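Local coordinates for cytokinesis protein 2 (Saccharomyces cerevisiae, PDB 4WPE), which mediates the cytoskeletal rearrangements needed for cytokinesis, binds phospholipids, probably through its F-BAR domain, and moves from the septin double ring to the contractile actin ring, at residues A[146-157]-A[183-194]. Residues are numbered along the deposited sequence; the frame is centred on the assembly and turned at random.
Sequences LQKKLQDAQIRF and WESNSQEYKVQL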
loop_
_atom_site.group_PDB
_atom_site.type_symbol
_atom_site.label_atom_id
_atom_site.label_comp_id
_atom_site.label_asym_id
_atom_site.label_seq_id
_atom_site.Cartn_x
_atom_site.Cartn_y
_atom_site.Cartn_z
ATOM N N LEU A 146 67.650 23.664 4.528
ATOM C CA LEU A 146 68.870 23.973 5.260
ATOM C C LEU A 146 70.073 23.195 4.735
ATOM O O LEU A 146 71.206 23.665 4.833
ATOM C CB LEU A 146 68.681 23.701 6.750
ATOM C CG LEU A 146 68.740 24.977 7.587
ATOM C CD1 LEU A 146 68.407 24.695 9.041
ATOM C CD2 LEU A 146 70.114 25.615 7.457
ATOM N N GLN A 147 69.826 22.012 4.179
ATOM C CA GLN A 147 70.897 21.231 3.565
ATOM C C GLN A 147 71.471 21.987 2.373
ATOM O O GLN A 147 72.675 21.938 2.115
ATOM C CB GLN A 147 70.403 19.855 3.126
ATOM C CG GLN A 147 71.507 18.815 3.030
ATOM C CD GLN A 147 71.379 17.936 1.802
ATOM O OE1 GLN A 147 70.332 17.902 1.155
ATOM N NE2 GLN A 147 72.452 17.224 1.469
ATOM N N LYS A 148 70.605 22.689 1.649
ATOM C CA LYS A 148 71.060 23.564 0.576
ATOM C C LYS A 148 71.920 24.677 1.163
ATOM O O LYS A 148 73.036 24.910 0.705
ATOM C CB LYS A 148 69.877 24.149 -0.197
ATOM N N LYS A 149 71.400 25.346 2.190
ATOM C CA LYS A 149 72.110 26.440 2.848
ATOM C C LYS A 149 73.463 26.002 3.388
ATOM O O LYS A 149 74.441 26.743 3.300
ATOM C CB LYS A 149 71.271 27.021 3.988
ATOM C CG LYS A 149 70.112 27.898 3.551
ATOM C CD LYS A 149 69.746 28.882 4.652
ATOM C CE LYS A 149 68.672 29.853 4.200
ATOM N NZ LYS A 149 67.326 29.404 4.645
ATOM N N LEU A 150 73.513 24.799 3.951
ATOM C CA LEU A 150 74.761 24.259 4.485
ATOM C C LEU A 150 75.795 24.034 3.382
ATOM O O LEU A 150 76.954 24.416 3.524
ATOM C CB LEU A 150 74.502 22.952 5.236
ATOM C CG LEU A 150 75.742 22.189 5.709
ATOM C CD1 LEU A 150 76.583 23.035 6.660
ATOM C CD2 LEU A 150 75.343 20.881 6.369
ATOM N N GLN A 151 75.368 23.411 2.286
ATOM C CA GLN A 151 76.252 23.163 1.151
ATOM C C GLN A 151 76.736 24.474 0.536
ATOM O O GLN A 151 77.909 24.606 0.181
ATOM C CB GLN A 151 75.542 22.315 0.094
ATOM N N ASP A 152 75.826 25.438 0.413
ATOM C CA ASP A 152 76.173 26.765 -0.092
ATOM C C ASP A 152 77.246 27.414 0.770
ATOM O O ASP A 152 78.267 27.878 0.261
ATOM C CB ASP A 152 74.940 27.670 -0.141
ATOM C CG ASP A 152 74.011 27.329 -1.287
ATOM O OD1 ASP A 152 72.828 27.031 -1.025
ATOM O OD2 ASP A 152 74.464 27.361 -2.449
ATOM N N ALA A 153 77.004 27.439 2.078
ATOM C CA ALA A 153 77.930 28.048 3.025
ATOM C C ALA A 153 79.281 27.344 3.009
ATOM O O ALA A 153 80.323 27.992 3.094
ATOM C CB ALA A 153 77.342 28.028 4.424
ATOM N N GLN A 154 79.257 26.020 2.895
ATOM C CA GLN A 154 80.486 25.233 2.827
ATOM C C GLN A 154 81.269 25.528 1.553
ATOM O O GLN A 154 82.500 25.519 1.554
ATOM C CB GLN A 154 80.173 23.741 2.909
ATOM C CG GLN A 154 79.983 23.226 4.319
ATOM C CD GLN A 154 79.454 21.810 4.349
ATOM O OE1 GLN A 154 78.698 21.401 3.469
ATOM N NE2 GLN A 154 79.847 21.051 5.365
ATOM N N ILE A 155 80.548 25.791 0.469
ATOM C CA ILE A 155 81.181 26.085 -0.810
ATOM C C ILE A 155 81.790 27.482 -0.801
ATOM O O ILE A 155 82.903 27.683 -1.288
ATOM C CB ILE A 155 80.181 25.953 -1.976
ATOM C CG1 ILE A 155 79.974 24.480 -2.327
ATOM C CG2 ILE A 155 80.681 26.683 -3.205
ATOM C CD1 ILE A 155 78.816 24.237 -3.269
ATOM N N ARG A 156 81.073 28.445 -0.230
ATOM C CA ARG A 156 81.576 29.814 -0.176
ATOM C C ARG A 156 82.765 29.916 0.779
ATOM O O ARG A 156 83.638 30.769 0.609
ATOM C CB ARG A 156 80.470 30.788 0.235
ATOM C CG ARG A 156 80.913 32.247 0.264
ATOM C CD ARG A 156 79.835 33.180 -0.260
ATOM N NE ARG A 156 78.519 32.551 -0.287
ATOM C CZ ARG A 156 77.706 32.562 -1.339
ATOM N NH1 ARG A 156 78.077 33.172 -2.458
ATOM N NH2 ARG A 156 76.525 31.962 -1.273
ATOM N N PHE A 157 82.813 29.035 1.773
ATOM C CA PHE A 157 83.961 28.983 2.668
ATOM C C PHE A 157 85.205 28.471 1.946
ATOM O O PHE A 157 86.277 29.055 2.068
ATOM C CB PHE A 157 83.668 28.105 3.886
ATOM C CG PHE A 157 84.859 27.898 4.784
ATOM C CD1 PHE A 157 85.270 28.895 5.655
ATOM C CD2 PHE A 157 85.563 26.704 4.762
ATOM C CE1 PHE A 157 86.364 28.708 6.484
ATOM C CE2 PHE A 157 86.659 26.510 5.588
ATOM C CZ PHE A 157 87.059 27.514 6.450
ATOM N N TRP A 183 81.825 32.871 7.208
ATOM C CA TRP A 183 81.262 31.706 6.536
ATOM C C TRP A 183 81.777 30.404 7.132
ATOM O O TRP A 183 81.248 29.328 6.849
ATOM C CB TRP A 183 81.548 31.776 5.037
ATOM C CG TRP A 183 80.659 32.772 4.385
ATOM C CD1 TRP A 183 80.985 34.037 4.003
ATOM C CD2 TRP A 183 79.271 32.605 4.088
ATOM N NE1 TRP A 183 79.888 34.665 3.463
ATOM C CE2 TRP A 183 78.821 33.804 3.505
ATOM C CE3 TRP A 183 78.364 31.551 4.249
ATOM C CZ2 TRP A 183 77.507 33.982 3.080
ATOM C CZ3 TRP A 183 77.060 31.727 3.827
ATOM C CH2 TRP A 183 76.644 32.933 3.249
ATOM N N GLU A 184 82.808 30.508 7.961
ATOM C CA GLU A 184 83.199 29.404 8.823
ATOM C C GLU A 184 82.126 29.253 9.896
ATOM O O GLU A 184 81.672 28.148 10.193
ATOM C CB GLU A 184 84.569 29.660 9.451
ATOM C CG GLU A 184 85.121 28.509 10.270
ATOM C CD GLU A 184 86.434 28.867 10.941
ATOM O OE1 GLU A 184 87.448 28.187 10.679
ATOM O OE2 GLU A 184 86.452 29.837 11.728
ATOM N N SER A 185 81.711 30.386 10.454
ATOM C CA SER A 185 80.673 30.420 11.473
ATOM C C SER A 185 79.355 29.904 10.917
ATOM O O SER A 185 78.694 29.068 11.534
ATOM C CB SER A 185 80.490 31.840 12.011
ATOM O OG SER A 185 81.649 32.281 12.696
ATOM N N ASN A 186 78.983 30.410 9.745
ATOM C CA ASN A 186 77.749 30.010 9.082
ATOM C C ASN A 186 77.699 28.508 8.826
ATOM O O ASN A 186 76.684 27.862 9.084
ATOM C CB ASN A 186 77.590 30.777 7.770
ATOM C CG ASN A 186 77.047 32.176 7.979
ATOM O OD1 ASN A 186 76.807 32.598 9.113
ATOM N ND2 ASN A 186 76.868 32.912 6.887
ATOM N N SER A 187 78.800 27.952 8.331
ATOM C CA SER A 187 78.877 26.518 8.076
ATOM C C SER A 187 78.687 25.714 9.357
ATOM O O SER A 187 78.029 24.677 9.353
ATOM C CB SER A 187 80.214 26.158 7.427
ATOM O OG SER A 187 80.339 26.770 6.157
ATOM N N GLN A 188 79.268 26.201 10.450
ATOM C CA GLN A 188 79.190 25.513 11.734
ATOM C C GLN A 188 77.780 25.549 12.307
ATOM O O GLN A 188 77.273 24.535 12.786
ATOM C CB GLN A 188 80.171 26.131 12.729
ATOM C CG GLN A 188 81.630 25.864 12.410
ATOM C CD GLN A 188 82.578 26.630 13.316
ATOM O OE1 GLN A 188 82.154 27.285 14.268
ATOM N NE2 GLN A 188 83.871 26.556 13.018
ATOM N N GLU A 189 77.151 26.720 12.257
ATOM C CA GLU A 189 75.809 26.881 12.803
ATOM C C GLU A 189 74.773 26.142 11.972
ATOM O O GLU A 189 73.882 25.492 12.519
ATOM C CB GLU A 189 75.439 28.362 12.898
ATOM C CG GLU A 189 76.436 29.197 13.674
ATOM C CD GLU A 189 76.156 30.682 13.567
ATOM O OE1 GLU A 189 75.280 31.070 12.763
ATOM O OE2 GLU A 189 76.817 31.462 14.285
ATOM N N TYR A 190 74.886 26.246 10.651
ATOM C CA TYR A 190 73.965 25.563 9.752
ATOM C C TYR A 190 74.010 24.057 9.969
ATOM O O TYR A 190 72.976 23.386 9.937
ATOM C CB TYR A 190 74.291 25.891 8.300
ATOM C CG TYR A 190 73.743 27.217 7.835
ATOM C CD1 TYR A 190 72.669 27.809 8.481
ATOM C CD2 TYR A 190 74.295 27.874 6.744
ATOM C CE1 TYR A 190 72.155 29.020 8.054
ATOM C CE2 TYR A 190 73.791 29.087 6.310
ATOM C CZ TYR A 190 72.722 29.655 6.968
ATOM O OH TYR A 190 72.217 30.861 6.541
ATOM N N LYS A 191 75.210 23.536 10.202
ATOM C CA LYS A 191 75.387 22.111 10.453
ATOM C C LYS A 191 74.636 21.695 11.712
ATOM O O LYS A 191 73.982 20.655 11.742
ATOM C CB LYS A 191 76.873 21.771 10.581
ATOM C CG LYS A 191 77.217 20.306 10.347
ATOM C CD LYS A 191 77.115 19.481 11.615
ATOM C CE LYS A 191 77.574 18.055 11.373
ATOM N NZ LYS A 191 76.914 17.468 10.176
ATOM N N VAL A 192 74.734 22.514 12.753
ATOM C CA VAL A 192 74.046 22.227 14.002
ATOM C C VAL A 192 72.537 22.408 13.837
ATOM O O VAL A 192 71.757 21.560 14.267
ATOM C CB VAL A 192 74.559 23.119 15.146
ATOM C CG1 VAL A 192 73.653 23.004 16.361
ATOM C CG2 VAL A 192 75.982 22.738 15.502
ATOM N N GLN A 193 72.135 23.502 13.195
ATOM C CA GLN A 193 70.722 23.759 12.928
ATOM C C GLN A 193 70.097 22.644 12.091
ATOM O O GLN A 193 68.895 22.403 12.170
ATOM C CB GLN A 193 70.548 25.103 12.218
ATOM C CG GLN A 193 70.793 26.313 13.099
ATOM C CD GLN A 193 70.661 27.615 12.336
ATOM O OE1 GLN A 193 70.062 27.659 11.263
ATOM N NE2 GLN A 193 71.229 28.684 12.883
ATOM N N LEU A 194 70.919 21.964 11.295
ATOM C CA LEU A 194 70.442 20.871 10.455
ATOM C C LEU A 194 70.327 19.569 11.236
ATOM O O LEU A 194 69.399 18.789 11.024
ATOM C CB LEU A 194 71.364 20.669 9.255
ATOM C CG LEU A 194 71.009 19.486 8.355
ATOM C CD1 LEU A 194 69.706 19.748 7.618
ATOM C CD2 LEU A 194 72.134 19.192 7.378
HETATM O O HOH W 1 80.282 22.173 8.457
#
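R156 lies over one face of the W183 indole: its CG sits 4.0 Å from the centroid of the five-membered ring, almost exactly on the ring normal. Further along the side chain, R156 NE passes above W183 CZ2 near the rim; the guanidinium plane is turned 46° from the indole. R156 CZ is 5.0 Å from the six-membered ring's centroid, at most a weak cation-pi attraction; the grip probably comes mainly from the aliphatic stem. W183 has CG anti to its carbonyl carbon (chi1 -75°), which swings the indole alongside helix 146-157 and brings CE3 within 3.7 Å of A153 CB at the ring edge. N186 ND2, from the same helix, stands over the rim of the opposite face. An alanine in place of W183 would probably leave the R156 stem without the surface it lies on and uncover one flank of A153. The two segments, from helices 76-162 and 170-259, run antiparallel, their axes 8.5 Å apart at closest approach, and pack knobs-into-holes, consistent with the coiled coil predicted for this outer part of the elongated F-BAR domain. A153 is a small knob set among W183, N186, S187 and Y190. In return Y190 fits between L146, K149, L150 and A153, with K149 CB over one ring face and A153 CB at the edge. L146 CD2 approaches Y190 CD1 to 3.5 Å, the side chains crossing at about a right angle. L150 drops into the next hole, its CD2 3.8 Å from L194 CD2 while CD1 reaches the backbone around S187 and K191. Back at the W183 end, F157 and E184 lie side by side, F157 CE1 3.6 Å from E184 CB. S187 OG turns back along its own helix, donating to W183 O at 2.8 Å beside S187 N.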